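Local coordinates for L-arabinose ABC transporter, periplasmic L-arabinose-binding protein (Burkholderia thailandensis, PDB 4KZK) that probably captures L-arabinose and related sugars in the periplasm for an ABC transporter, and can bind beta-D-galactopyranose, at residues 46-49 / 50-53; 162-166 / 167-171; 197-200 / 201-204; 290-293 / 294-298. All coordinates share one frame; numbering follows the deposited sequence.

Contact 1 (46-49 / 50-53). With GAL (beta-D-galactopyranose), chain B.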
ATOM      1  N   PRO A  46       6.213  -8.267   6.159  1.00 10.33           N
ATOM      2  CA  PRO A  46       5.584  -9.571   5.860  1.00 10.60           C
ATOM      3  C   PRO A  46       4.241  -9.787   6.561  1.00 10.82           C
ATOM      4  O   PRO A  46       3.531 -10.707   6.194  1.00 11.38           O
ATOM      5  CB  PRO A  46       6.604 -10.582   6.379  1.00 11.39           C
ATOM      6  CG  PRO A  46       7.295  -9.847   7.476  1.00 11.36           C
ATOM      7  CD  PRO A  46       7.424  -8.440   6.981  1.00 10.67           C
ATOM      8  N   ASP A  47       3.944  -8.983   7.577  1.00 10.36           N
ATOM      9  CA  ASP A  47       2.671  -9.061   8.293  1.00 10.64           C
ATOM     10  C   ASP A  47       1.576  -8.218   7.621  1.00  9.99           C
ATOM     11  O   ASP A  47       0.490  -8.066   8.178  1.00 10.71           O
ATOM     12  CB  ASP A  47       2.853  -8.693   9.771  1.00 11.64           C
ATOM     13  CG  ASP A  47       3.360  -7.286   9.983  1.00 11.74           C
ATOM     14  OD1 ASP A  47       3.965  -6.701   9.045  1.00 12.11           O
ATOM     15  OD2 ASP A  47       3.212  -6.755  11.109  1.00 13.23           O
ATOM     16  N   ASP A  48       1.875  -7.672   6.451  1.00  9.01           N
ATOM     17  CA  ASP A  48       0.883  -7.021   5.582  1.00  8.61           C
ATOM     18  C   ASP A  48       0.571  -8.038   4.478  1.00  8.29           C
ATOM     19  O   ASP A  48       1.465  -8.439   3.733  1.00  8.22           O
ATOM     20  CB  ASP A  48       1.486  -5.739   4.993  1.00  8.27           C
ATOM     21  CG  ASP A  48       0.651  -5.111   3.884  1.00  8.53           C
ATOM     22  OD1 ASP A  48      -0.376  -5.692   3.484  1.00  8.82           O
ATOM     23  OD2 ASP A  48       1.090  -4.038   3.388  1.00  8.75           O
ATOM     24  N   PRO A  49      -0.705  -8.463   4.379  1.00  8.39           N
ATOM     25  CA  PRO A  49      -1.043  -9.553   3.453  1.00  8.70           C
ATOM     26  C   PRO A  49      -0.819  -9.179   2.002  1.00  8.35           C
ATOM     27  O   PRO A  49      -0.719 -10.065   1.168  1.00  8.86           O
ATOM     28  CB  PRO A  49      -2.509  -9.821   3.741  1.00  9.25           C
ATOM     29  CG  PRO A  49      -3.035  -8.556   4.323  1.00  9.09           C
ATOM     30  CD  PRO A  49      -1.889  -7.987   5.121  1.00  8.63           C
ATOM     31  N   TRP A  50      -0.735  -7.887   1.684  1.00  7.87           N
ATOM     32  CA  TRP A  50      -0.340  -7.466   0.334  1.00  7.70           C
ATOM     33  C   TRP A  50       0.973  -8.113  -0.095  1.00  7.69           C
ATOM     34  O   TRP A  50       1.102  -8.583  -1.231  1.00  8.07           O
ATOM     35  CB  TRP A  50      -0.248  -5.930   0.249  1.00  7.39           C
ATOM     36  CG  TRP A  50       0.286  -5.455  -1.037  1.00  7.46           C
ATOM     37  CD1 TRP A  50       1.538  -4.962  -1.285  1.00  7.26           C
ATOM     38  CD2 TRP A  50      -0.391  -5.463  -2.281  1.00  7.99           C
ATOM     39  NE1 TRP A  50       1.663  -4.652  -2.608  1.00  7.75           N
ATOM     40  CE2 TRP A  50       0.490  -4.951  -3.246  1.00  8.15           C
ATOM     41  CE3 TRP A  50      -1.667  -5.881  -2.689  1.00  8.59           C
ATOM     42  CZ2 TRP A  50       0.139  -4.846  -4.599  1.00  8.74           C
ATOM     43  CZ3 TRP A  50      -2.001  -5.762  -4.015  1.00  9.27           C
ATOM     44  CH2 TRP A  50      -1.112  -5.223  -4.944  1.00  9.34           C
ATOM     45  N   PHE A  51       1.952  -8.139   0.806  1.00  7.65           N
ATOM     46  CA  PHE A  51       3.253  -8.687   0.457  1.00  7.92           C
ATOM     47  C   PHE A  51       3.218 -10.199   0.405  1.00  8.99           C
ATOM     48  O   PHE A  51       3.912 -10.812  -0.389  1.00  9.58           O
ATOM     49  CB  PHE A  51       4.334  -8.134   1.403  1.00  7.49           C
ATOM     50  CG  PHE A  51       4.586  -6.680   1.185  1.00  7.27           C
ATOM     51  CD1 PHE A  51       5.133  -6.238   0.010  1.00  7.25           C
ATOM     52  CD2 PHE A  51       4.210  -5.735   2.114  1.00  7.05           C
ATOM     53  CE1 PHE A  51       5.286  -4.886  -0.223  1.00  7.28           C
ATOM     54  CE2 PHE A  51       4.349  -4.387   1.873  1.00  7.29           C
ATOM     55  CZ  PHE A  51       4.910  -3.971   0.705  1.00  7.18           C
ATOM     56  N   GLN A  52       2.381 -10.790   1.228  1.00  9.55           N
ATOM     57  CA  GLN A  52       2.122 -12.225   1.116  1.00 10.74           C
ATOM     58  C   GLN A  52       1.507 -12.537  -0.259  1.00 11.25           C
ATOM     59  O   GLN A  52       1.823 -13.560  -0.895  1.00 11.83           O
ATOM     60  CB  GLN A  52       1.225 -12.720   2.268  1.00 11.60           C
ATOM     61  CG  GLN A  52       1.879 -12.622   3.658  1.00 11.85           C
ATOM     62  CD  GLN A  52       3.074 -13.547   3.860  1.00 13.05           C
ATOM     63  OE1 GLN A  52       3.244 -14.525   3.137  1.00 14.64           O
ATOM     64  NE2 GLN A  52       3.913 -13.237   4.849  1.00 13.41           N
ATOM     65  N   ASP A  53       0.640 -11.657  -0.749  1.00 11.01           N
ATOM     66  CA  ASP A  53       0.028 -11.855  -2.059  1.00 11.95           C
ATOM     67  C   ASP A  53       1.044 -11.691  -3.174  1.00 11.95           C
ATOM     68  O   ASP A  53       1.040 -12.474  -4.134  1.00 12.61           O
ATOM     69  CB  ASP A  53      -1.130 -10.883  -2.304  1.00 12.14           C
ATOM     70  CG  ASP A  53      -2.335 -11.149  -1.422  1.00 13.04           C
ATOM     71  OD1 ASP A  53      -2.495 -12.269  -0.882  1.00 14.24           O
ATOM     72  OD2 ASP A  53      -3.163 -10.234  -1.294  1.00 13.21           O
TER
HETATM   73  C1  GAL B 600       3.049  -0.100  -0.109  1.00  7.50           C
HETATM   74  C2  GAL B 600       2.149  -0.424   1.080  1.00  7.29           C
HETATM   75  C3  GAL B 600       1.372  -1.708   0.760  1.00  6.83           C
HETATM   76  C4  GAL B 600       0.647  -1.554  -0.574  1.00  6.84           C
HETATM   77  C5  GAL B 600       1.658  -1.209  -1.652  1.00  7.21           C
HETATM   78  C6  GAL B 600       0.989  -0.980  -3.000  1.00  7.36           C
HETATM   79  O1  GAL B 600       3.661   1.147   0.158  1.00  7.68           O
HETATM   80  O2  GAL B 600       2.964  -0.604   2.215  1.00  7.86           O
HETATM   81  O3  GAL B 600       0.453  -2.037   1.810  1.00  6.75           O
HETATM   82  O4  GAL B 600      -0.372  -0.589  -0.483  1.00  6.31           O
HETATM   83  O5  GAL B 600       2.285   0.016  -1.299  1.00  7.66           O
HETATM   84  O6  GAL B 600       1.949  -0.654  -3.991  1.00  7.64           O
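The F51 ring and the D48 carboxylate meet obliquely, with OD2 of D48 3.6 Å from CE2 of F51. W50 CD1 stands 3.9 Å above the centre of one face of the F51 ring, and O2 of the galactose approaches the edge of that ring, near its plane. The sugar also lies over one face of the W50 indole: its C4 is 3.6 Å from W50 CD1, and its C5 is just as far from NE1, so carbons of the pyranose rest against the five-membered ring. D48 divides its two oxygens between protein and ligand. OD2 accepts a hydrogen bond of 2.6 Å from O3 of the sugar, while OD1 takes the amide hydrogen of W50 N at 2.9 Å, met from above the carboxylate plane, 48° out of it. The carboxylate reaches both because CG of D48 is anti to its backbone N (chi1 169°), which lays the side chain alongside W50. D48 is thereby the N-cap of helix 49-65, the first helix after strand 38-43 in this type I periplasmic binding protein; the helix start would be expected to favour the anionic form of the carboxylate. W50 is held in turn through NE1, which donates to D123, another residue that binds the sugar. On the outer side of the turn, Q52 bends at chi2 and carries NE2 back to P46 O, a nearly straight bond of 2.9 Å (169° at the hydrogen) lying close to the amide plane of Q52. The first helical turn closes with D53 N to P49 O at 2.8 Å, and D53 OD2 is hydrogen-bonded to S268.

Contact 2 (162-166 / 167-171); sequences RGWNP and AEVGV
The six-membered ring of W164 packs against the isopropyl group of V169, the two side chains crossing at about a right angle. CG2 of V169 is 3.8 Å from W164 CE3, and CG1 follows at 4.1 Å from CZ3, so both methyls serve the contact. This pairing depends on V169 CG1 being anti to the backbone N (chi1 176°), which leaves CG2 beside that N and 3.4 Å from N165 O. Between these two residues the chain makes a short 3-10 turn. N165 opens it: OD1 accepts from A167 N at 3.1 Å, which meets the definition of an Asx turn, and its backbone O receives E168 N in a bond of the same length with a 163° angle at the hydrogen. Both donors sit above the carbonyl planes they address rather than on a lone pair. A weak bond from V169 N to P166 O completes the series. The extended side chain of E168 crosses that of N165 at a slant, its CD 3.8 Å from ND2, with carboxylate and amide planes only 21° apart. On the other flank a water donates to P166 O at 2.7 Å and to V169 O, bridging two carbonyls of the turn. The whole piece links helix 144-161, ended by a Schellman motif at G163, to strand 170-175; W164 stacks on H232 and touches V234 and I261, while the backbone of G170 pairs with strand 233-236 and that of V171 with strand 203-207.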
ATOM      1  N   ARG A 162     -26.048   8.143   2.711  1.00 19.99           N
ATOM      2  CA  ARG A 162     -26.522   8.259   4.102  1.00 20.21           C
ATOM      3  C   ARG A 162     -27.182   9.592   4.437  1.00 21.00           C
ATOM      4  O   ARG A 162     -27.736   9.747   5.530  1.00 22.00           O
ATOM      5  CB  ARG A 162     -25.360   8.011   5.082  1.00 19.52           C
ATOM      6  CG  ARG A 162     -24.819   6.607   4.998  1.00 18.94           C
ATOM      7  CD  ARG A 162     -23.797   6.316   6.069  1.00 18.22           C
ATOM      8  NE  ARG A 162     -23.070   5.100   5.748  1.00 18.11           N
ATOM      9  CZ  ARG A 162     -22.201   4.524   6.568  1.00 17.52           C
ATOM     10  NH1 ARG A 162     -21.961   5.032   7.777  1.00 17.78           N
ATOM     11  NH2 ARG A 162     -21.587   3.430   6.176  1.00 16.74           N
ATOM     12  N   GLY A 163     -27.105  10.553   3.521  1.00 21.13           N
ATOM     13  CA  GLY A 163     -27.691  11.872   3.733  1.00 21.59           C
ATOM     14  C   GLY A 163     -26.862  12.779   4.621  1.00 21.22           C
ATOM     15  O   GLY A 163     -27.369  13.751   5.184  1.00 22.53           O
ATOM     16  N   TRP A 164     -25.579  12.454   4.746  1.00 19.31           N
ATOM     17  CA  TRP A 164     -24.664  13.252   5.541  1.00 18.79           C
ATOM     18  C   TRP A 164     -24.497  14.628   4.896  1.00 18.92           C
ATOM     19  O   TRP A 164     -24.496  14.753   3.680  1.00 18.96           O
ATOM     20  CB  TRP A 164     -23.298  12.559   5.631  1.00 17.78           C
ATOM     21  CG  TRP A 164     -23.236  11.415   6.574  1.00 17.45           C
ATOM     22  CD1 TRP A 164     -24.283  10.746   7.138  1.00 18.05           C
ATOM     23  CD2 TRP A 164     -22.047  10.760   7.044  1.00 16.48           C
ATOM     24  NE1 TRP A 164     -23.819   9.728   7.948  1.00 17.73           N
ATOM     25  CE2 TRP A 164     -22.451   9.720   7.904  1.00 16.70           C
ATOM     26  CE3 TRP A 164     -20.679  10.964   6.836  1.00 16.02           C
ATOM     27  CZ2 TRP A 164     -21.536   8.888   8.556  1.00 16.08           C
ATOM     28  CZ3 TRP A 164     -19.775  10.141   7.487  1.00 15.31           C
ATOM     29  CH2 TRP A 164     -20.213   9.115   8.342  1.00 15.22           C
ATOM     30  N   ASN A 165     -24.391  15.665   5.709  1.00 19.36           N
ATOM     31  CA  ASN A 165     -23.992  16.970   5.231  1.00 19.84           C
ATOM     32  C   ASN A 165     -22.465  17.016   5.172  1.00 19.23           C
ATOM     33  O   ASN A 165     -21.824  17.035   6.214  1.00 18.98           O
ATOM     34  CB  ASN A 165     -24.539  18.037   6.178  1.00 20.82           C
ATOM     35  CG  ASN A 165     -24.104  19.435   5.801  1.00 21.37           C
ATOM     36  OD1 ASN A 165     -23.290  19.627   4.898  1.00 21.12           O
ATOM     37  ND2 ASN A 165     -24.632  20.412   6.500  1.00 22.72           N
ATOM     38  N   PRO A 166     -21.879  17.021   3.955  1.00 19.11           N
ATOM     39  CA  PRO A 166     -20.426  16.870   3.868  1.00 18.50           C
ATOM     40  C   PRO A 166     -19.651  18.024   4.477  1.00 19.23           C
ATOM     41  O   PRO A 166     -18.508  17.829   4.911  1.00 18.65           O
ATOM     42  CB  PRO A 166     -20.154  16.770   2.360  1.00 18.52           C
ATOM     43  CG  PRO A 166     -21.348  17.323   1.702  1.00 19.38           C
ATOM     44  CD  PRO A 166     -22.503  17.133   2.627  1.00 19.57           C
ATOM     45  N   ALA A 167     -20.256  19.202   4.523  1.00 20.59           N
ATOM     46  CA  ALA A 167     -19.614  20.365   5.111  1.00 21.22           C
ATOM     47  C   ALA A 167     -19.414  20.269   6.626  1.00 21.31           C
ATOM     48  O   ALA A 167     -18.690  21.073   7.194  1.00 21.68           O
ATOM     49  CB  ALA A 167     -20.417  21.615   4.784  1.00 22.58           C
ATOM     50  N   GLU A 168     -20.050  19.299   7.272  1.00 21.29           N
ATOM     51  CA  GLU A 168     -19.958  19.141   8.721  1.00 21.84           C
ATOM     52  C   GLU A 168     -19.189  17.899   9.151  1.00 19.97           C
ATOM     53  O   GLU A 168     -19.086  17.630  10.342  1.00 20.21           O
ATOM     54  CB  GLU A 168     -21.359  19.128   9.333  1.00 23.89           C
ATOM     55  CG  GLU A 168     -22.018  20.502   9.324  1.00 26.44           C
ATOM     56  CD  GLU A 168     -23.352  20.522  10.040  1.00 29.03           C
ATOM     57  OE1 GLU A 168     -23.953  19.433  10.211  1.00 30.72           O
ATOM     58  OE2 GLU A 168     -23.802  21.628  10.424  1.00 31.90           O
ATOM     59  N   VAL A 169     -18.627  17.168   8.194  1.00 17.86           N
ATOM     60  CA  VAL A 169     -17.988  15.871   8.481  1.00 16.34           C
ATOM     61  C   VAL A 169     -16.501  16.040   8.786  1.00 15.55           C
ATOM     62  O   VAL A 169     -15.788  16.760   8.096  1.00 15.74           O
ATOM     63  CB  VAL A 169     -18.217  14.881   7.325  1.00 15.61           C
ATOM     64  CG1 VAL A 169     -17.487  13.566   7.571  1.00 14.91           C
ATOM     65  CG2 VAL A 169     -19.709  14.605   7.157  1.00 16.20           C
ATOM     66  N   GLY A 170     -16.050  15.390   9.853  1.00 14.70           N
ATOM     67  CA  GLY A 170     -14.626  15.332  10.160  1.00 14.25           C
ATOM     68  C   GLY A 170     -13.914  14.454   9.147  1.00 13.44           C
ATOM     69  O   GLY A 170     -14.399  13.380   8.835  1.00 12.66           O
ATOM     70  N   VAL A 171     -12.767  14.926   8.651  1.00 13.44           N
ATOM     71  CA  VAL A 171     -11.966  14.215   7.651  1.00 13.21           C
ATOM     72  C   VAL A 171     -10.633  13.829   8.294  1.00 13.22           C
ATOM     73  O   VAL A 171      -9.764  14.675   8.506  1.00 13.51           O
ATOM     74  CB  VAL A 171     -11.765  15.082   6.391  1.00 13.65           C
ATOM     75  CG1 VAL A 171     -10.922  14.370   5.351  1.00 13.05           C
ATOM     76  CG2 VAL A 171     -13.119  15.447   5.821  1.00 14.13           C
TER
HETATM   77  O   HOH W   1     -16.221  18.678   6.142  1.00 18.72           O

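Contact 3 (197-200 / 201-204); sequences GFAA and ANVV
A199 and N202 are drawn together by the firm part of this contact, a backbone turn in which N202 N donates to A199 O at 2.9 Å. One residue on, V203 N bonds to A200 O at 3.2 Å, with a 164° angle at the hydrogen. Each donor stands about 60° out of its carbonyl plane, so neither bond uses a lone-pair direction. V203 closes over the same carbonyls, its CG2 lying 3.6 Å from A200 O, and the A199 methyl packs on the N202 amide, CB to ND2 3.7 Å. That amide is swung beside its own backbone N (chi1 -69°), where ND2 donates to a water at 3.0 Å; A199 N donates to the same water at 2.9 Å. The other side is looser: the methyls of A200 and A201 are exposed to solvent and reach little beyond neighbouring backbone atoms. The turn carries the chain from helix 180-195, capped by a Schellman motif at G197, into edge strand 203-207. Since both direct bonds are between backbone groups and the polar side chain joins through water, the turn's shape appears to be set mainly by the main chain.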
ATOM      1  N   GLY A 197     -17.450  18.608  -1.604  1.00 19.42           N
ATOM      2  CA  GLY A 197     -18.082  19.495  -0.635  1.00 20.19           C
ATOM      3  C   GLY A 197     -17.665  19.333   0.810  1.00 19.65           C
ATOM      4  O   GLY A 197     -18.192  20.020   1.686  1.00 20.82           O
ATOM      5  N   PHE A 198     -16.698  18.454   1.070  1.00 18.64           N
ATOM      6  CA  PHE A 198     -16.113  18.370   2.403  1.00 18.22           C
ATOM      7  C   PHE A 198     -15.237  19.594   2.596  1.00 19.14           C
ATOM      8  O   PHE A 198     -14.632  20.083   1.641  1.00 19.84           O
ATOM      9  CB  PHE A 198     -15.313  17.068   2.573  1.00 16.87           C
ATOM     10  CG  PHE A 198     -16.180  15.840   2.663  1.00 16.31           C
ATOM     11  CD1 PHE A 198     -16.810  15.328   1.525  1.00 16.37           C
ATOM     12  CD2 PHE A 198     -16.371  15.204   3.871  1.00 15.87           C
ATOM     13  CE1 PHE A 198     -17.626  14.210   1.611  1.00 16.11           C
ATOM     14  CE2 PHE A 198     -17.167  14.063   3.956  1.00 15.75           C
ATOM     15  CZ  PHE A 198     -17.813  13.591   2.833  1.00 15.82           C
ATOM     16  N   ALA A 199     -15.174  20.078   3.832  1.00 19.22           N
ATOM     17  CA  ALA A 199     -14.555  21.363   4.137  1.00 20.36           C
ATOM     18  C   ALA A 199     -13.071  21.221   4.457  1.00 20.15           C
ATOM     19  O   ALA A 199     -12.664  20.350   5.249  1.00 19.29           O
ATOM     20  CB  ALA A 199     -15.283  22.016   5.301  1.00 21.01           C
ATOM     21  N   ALA A 200     -12.262  22.077   3.838  1.00 21.28           N
ATOM     22  CA  ALA A 200     -10.829  22.090   4.080  1.00 21.13           C
ATOM     23  C   ALA A 200     -10.543  22.280   5.573  1.00 20.99           C
ATOM     24  O   ALA A 200      -9.625  21.663   6.114  1.00 20.46           O
ATOM     25  CB  ALA A 200     -10.157  23.187   3.261  1.00 22.31           C
ATOM     26  N   ALA A 201     -11.351  23.108   6.230  1.00 21.49           N
ATOM     27  CA  ALA A 201     -11.194  23.373   7.657  1.00 21.53           C
ATOM     28  C   ALA A 201     -11.430  22.157   8.550  1.00 20.54           C
ATOM     29  O   ALA A 201     -10.989  22.146   9.706  1.00 21.11           O
ATOM     30  CB  ALA A 201     -12.118  24.503   8.080  1.00 22.92           C
ATOM     31  N   ASN A 202     -12.119  21.143   8.013  1.00 19.04           N
ATOM     32  CA  ASN A 202     -12.430  19.916   8.736  1.00 18.19           C
ATOM     33  C   ASN A 202     -11.477  18.763   8.426  1.00 16.65           C
ATOM     34  O   ASN A 202     -11.701  17.642   8.875  1.00 15.29           O
ATOM     35  CB  ASN A 202     -13.876  19.507   8.433  1.00 18.41           C
ATOM     36  CG  ASN A 202     -14.882  20.459   9.038  1.00 19.52           C
ATOM     37  OD1 ASN A 202     -14.552  21.255   9.922  1.00 20.46           O
ATOM     38  ND2 ASN A 202     -16.115  20.391   8.564  1.00 19.59           N
ATOM     39  N   VAL A 203     -10.403  19.029   7.689  1.00 16.21           N
ATOM     40  CA  VAL A 203      -9.378  18.020   7.427  1.00 15.80           C
ATOM     41  C   VAL A 203      -8.421  17.995   8.616  1.00 15.83           C
ATOM     42  O   VAL A 203      -7.786  19.013   8.943  1.00 16.63           O
ATOM     43  CB  VAL A 203      -8.623  18.327   6.118  1.00 16.01           C
ATOM     44  CG1 VAL A 203      -7.439  17.402   5.955  1.00 15.75           C
ATOM     45  CG2 VAL A 203      -9.572  18.243   4.923  1.00 16.37           C
ATOM     46  N   VAL A 204      -8.379  16.858   9.294  1.00 15.56           N
ATOM     47  CA  VAL A 204      -7.568  16.675  10.486  1.00 16.08           C
ATOM     48  C   VAL A 204      -6.395  15.765  10.149  1.00 15.88           C
ATOM     49  O   VAL A 204      -6.556  14.566   9.927  1.00 15.03           O
ATOM     50  CB  VAL A 204      -8.418  16.071  11.623  1.00 16.25           C
ATOM     51  CG1 VAL A 204      -7.560  15.764  12.834  1.00 17.06           C
ATOM     52  CG2 VAL A 204      -9.557  17.024  11.985  1.00 16.74           C
TER
HETATM   53  O   HOH W   1     -16.221  18.678   6.142  1.00 18.72           O

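Contact 4 (290-293 / 294-298)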
ATOM      1  N   ASN A 290      -3.918  -5.134  -7.744  1.00 10.58           N
ATOM      2  CA  ASN A 290      -3.653  -6.378  -8.448  1.00 11.31           C
ATOM      3  C   ASN A 290      -2.265  -6.961  -8.132  1.00 11.48           C
ATOM      4  O   ASN A 290      -1.276  -6.622  -8.799  1.00 11.35           O
ATOM      5  CB  ASN A 290      -3.821  -6.198  -9.955  1.00 12.12           C
ATOM      6  CG  ASN A 290      -3.828  -7.527 -10.682  1.00 13.03           C
ATOM      7  OD1 ASN A 290      -3.435  -8.548 -10.113  1.00 13.26           O
ATOM      8  ND2 ASN A 290      -4.245  -7.527 -11.939  1.00 13.72           N
ATOM      9  N   PRO A 291      -2.174  -7.872  -7.141  1.00 11.64           N
ATOM     10  CA  PRO A 291      -0.852  -8.359  -6.764  1.00 12.01           C
ATOM     11  C   PRO A 291      -0.255  -9.335  -7.776  1.00 13.23           C
ATOM     12  O   PRO A 291       0.922  -9.704  -7.682  1.00 13.67           O
ATOM     13  CB  PRO A 291      -1.103  -9.073  -5.439  1.00 11.85           C
ATOM     14  CG  PRO A 291      -2.512  -9.579  -5.559  1.00 11.79           C
ATOM     15  CD  PRO A 291      -3.223  -8.451  -6.266  1.00 11.51           C
ATOM     16  N   ARG A 292      -1.056  -9.789  -8.743  1.00 13.96           N
ATOM     17  CA  ARG A 292      -0.482 -10.538  -9.853  1.00 15.51           C
ATOM     18  C   ARG A 292       0.474  -9.663 -10.655  1.00 15.18           C
ATOM     19  O   ARG A 292       1.550 -10.124 -11.079  1.00 15.68           O
ATOM     20  CB  ARG A 292      -1.568 -11.081 -10.776  1.00 17.35           C
ATOM     21  CG  ARG A 292      -1.016 -12.049 -11.800  1.00 19.96           C
ATOM     22  CD  ARG A 292      -2.117 -12.579 -12.696  1.00 21.81           C
ATOM     23  NE  ARG A 292      -3.142 -13.306 -11.954  1.00 23.60           N
ATOM     24  CZ  ARG A 292      -3.132 -14.613 -11.698  1.00 25.11           C
ATOM     25  NH1 ARG A 292      -2.111 -15.381 -12.076  1.00 26.86           N
ATOM     26  NH2 ARG A 292      -4.156 -15.153 -11.026  1.00 25.85           N
ATOM     27  N   LEU A 293       0.104  -8.411 -10.878  1.00 14.05           N
ATOM     28  CA  LEU A 293       0.997  -7.487 -11.592  1.00 14.16           C
ATOM     29  C   LEU A 293       2.268  -7.254 -10.767  1.00 13.41           C
ATOM     30  O   LEU A 293       3.378  -7.406 -11.270  1.00 13.67           O
ATOM     31  CB  LEU A 293       0.304  -6.165 -11.900  1.00 14.24           C
ATOM     32  CG  LEU A 293      -0.976  -6.217 -12.751  1.00 14.95           C
ATOM     33  CD1 LEU A 293      -1.587  -4.842 -12.936  1.00 15.16           C
ATOM     34  CD2 LEU A 293      -0.715  -6.881 -14.083  1.00 16.15           C
ATOM     35  N   HIS A 294       2.109  -6.937  -9.489  1.00 12.45           N
ATOM     36  CA  HIS A 294       3.251  -6.619  -8.630  1.00 11.92           C
ATOM     37  C   HIS A 294       4.117  -7.807  -8.236  1.00 12.29           C
ATOM     38  O   HIS A 294       5.271  -7.623  -7.880  1.00 11.98           O
ATOM     39  CB  HIS A 294       2.758  -5.892  -7.373  1.00 11.02           C
ATOM     40  CG  HIS A 294       2.240  -4.517  -7.644  1.00 10.89           C
ATOM     41  ND1 HIS A 294       2.543  -3.435  -6.843  1.00 10.58           N
ATOM     42  CD2 HIS A 294       1.426  -4.051  -8.621  1.00 11.14           C
ATOM     43  CE1 HIS A 294       1.933  -2.359  -7.317  1.00 10.82           C
ATOM     44  NE2 HIS A 294       1.261  -2.704  -8.402  1.00 11.10           N
ATOM     45  N   GLY A 295       3.572  -9.025  -8.290  1.00 12.63           N
ATOM     46  CA  GLY A 295       4.307 -10.236  -7.913  1.00 13.29           C
ATOM     47  C   GLY A 295       4.708 -11.091  -9.098  1.00 14.63           C
ATOM     48  O   GLY A 295       5.847 -11.543  -9.170  1.00 14.99           O
ATOM     49  N   TYR A 296       3.768 -11.356  -9.999  1.00 15.48           N
ATOM     50  CA  TYR A 296       4.053 -12.250 -11.135  1.00 16.85           C
ATOM     51  C   TYR A 296       4.748 -11.461 -12.258  1.00 17.51           C
ATOM     52  O   TYR A 296       5.814 -11.889 -12.723  1.00 18.10           O
ATOM     53  CB  TYR A 296       2.759 -12.965 -11.567  1.00 17.37           C
ATOM     54  CG  TYR A 296       2.904 -14.045 -12.611  1.00 19.18           C
ATOM     55  CD1 TYR A 296       3.013 -13.712 -13.931  1.00 20.24           C
ATOM     56  CD2 TYR A 296       2.904 -15.382 -12.251  1.00 19.77           C
ATOM     57  CE1 TYR A 296       3.139 -14.682 -14.906  1.00 21.56           C
ATOM     58  CE2 TYR A 296       3.032 -16.386 -13.214  1.00 21.33           C
ATOM     59  CZ  TYR A 296       3.156 -16.026 -14.541  1.00 22.14           C
ATOM     60  OH  TYR A 296       3.272 -16.989 -15.532  1.00 24.18           O
ATOM     61  N   ASP A 297       4.205 -10.315 -12.665  1.00 17.64           N
ATOM     62  CA  ASP A 297       4.763  -9.579 -13.824  1.00 18.54           C
ATOM     63  C   ASP A 297       6.136  -8.984 -13.540  1.00 17.94           C
ATOM     64  O   ASP A 297       6.996  -8.943 -14.420  1.00 18.62           O
ATOM     65  CB  ASP A 297       3.833  -8.473 -14.333  1.00 19.34           C
ATOM     66  CG  ASP A 297       2.606  -9.021 -15.027  1.00 20.98           C
ATOM     67  OD1 ASP A 297       2.395 -10.239 -14.963  1.00 22.76           O
ATOM     68  OD2 ASP A 297       1.876  -8.216 -15.627  1.00 23.16           O
ATOM     69  N   THR A 298       6.351  -8.511 -12.320  1.00 16.71           N
ATOM     70  CA  THR A 298       7.670  -8.038 -11.949  1.00 16.50           C
ATOM     71  C   THR A 298       8.671  -9.190 -12.042  1.00 17.07           C
ATOM     72  O   THR A 298       9.774  -9.017 -12.577  1.00 17.33           O
ATOM     73  CB  THR A 298       7.691  -7.492 -10.517  1.00 15.35           C
ATOM     74  OG1 THR A 298       7.141  -8.480  -9.633  1.00 15.13           O
ATOM     75  CG2 THR A 298       6.916  -6.169 -10.435  1.00 14.85           C
TER
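R292 O is gripped by two amides, Y296 N at 2.8 Å and D297 N at 3.1 Å, the bifurcated arrangement that marks a wider pi-type turn in the first part of helix 291-308. D297 N lies in the carbonyl plane, whereas Y296 N is tilted 35° from it. L293 O repeats the pattern more loosely, with weak bonds from D297 N and T298 N. Before the widening the spacing is ordinary: G295 N reaches P291 O at 2.8 Å. N290 is the N-cap, though its OD1 holds R292 N by a weak bond. Toward helix 49-65, the side chains of R292 and Y296 run side by side, CG of the arginine 3.9 Å from CB of the tyrosine, with guanidinium and ring planes 56° apart; the Y296 hydroxyl goes on to D64. L293 and D297 also lie side by side, placing CD2 of L293 3.3 Å from OD2 of D297. The buried H294 turns into the sugar pocket, where its ring meets W50 edge-to-face. D123, through OD1, accepts from ND1, and T318 bonds NE2, so both ring nitrogens are satisfied and the imidazole is fixed in rotation. T298 OG1, held between its backbone N and carbonyl carbon (chi1 52°), donates to H294 O at 2.7 Å from well above that carbonyl's plane.

All four contacts are local and follow one another in series, so none nests within or crosses another. Contact 1 closes the loop from strand 38-43 into helix 49-65, at the sugar cleft. Contacts 2 and 3 turn the chain from helices 144-161 and 180-195 into strands 170-175 and 203-207, which are neighbours in the sheet; their centres are 10 Å apart, and they share a water and backbone pairing. Contact 4, after strand 283-288, starts helix 291-308, which packs against strands 118-122 and 139-142 and against helix 49-65, thus touching contact 1. The pairs 1-4 and 2-3 lie on opposite sides of the chain's centre.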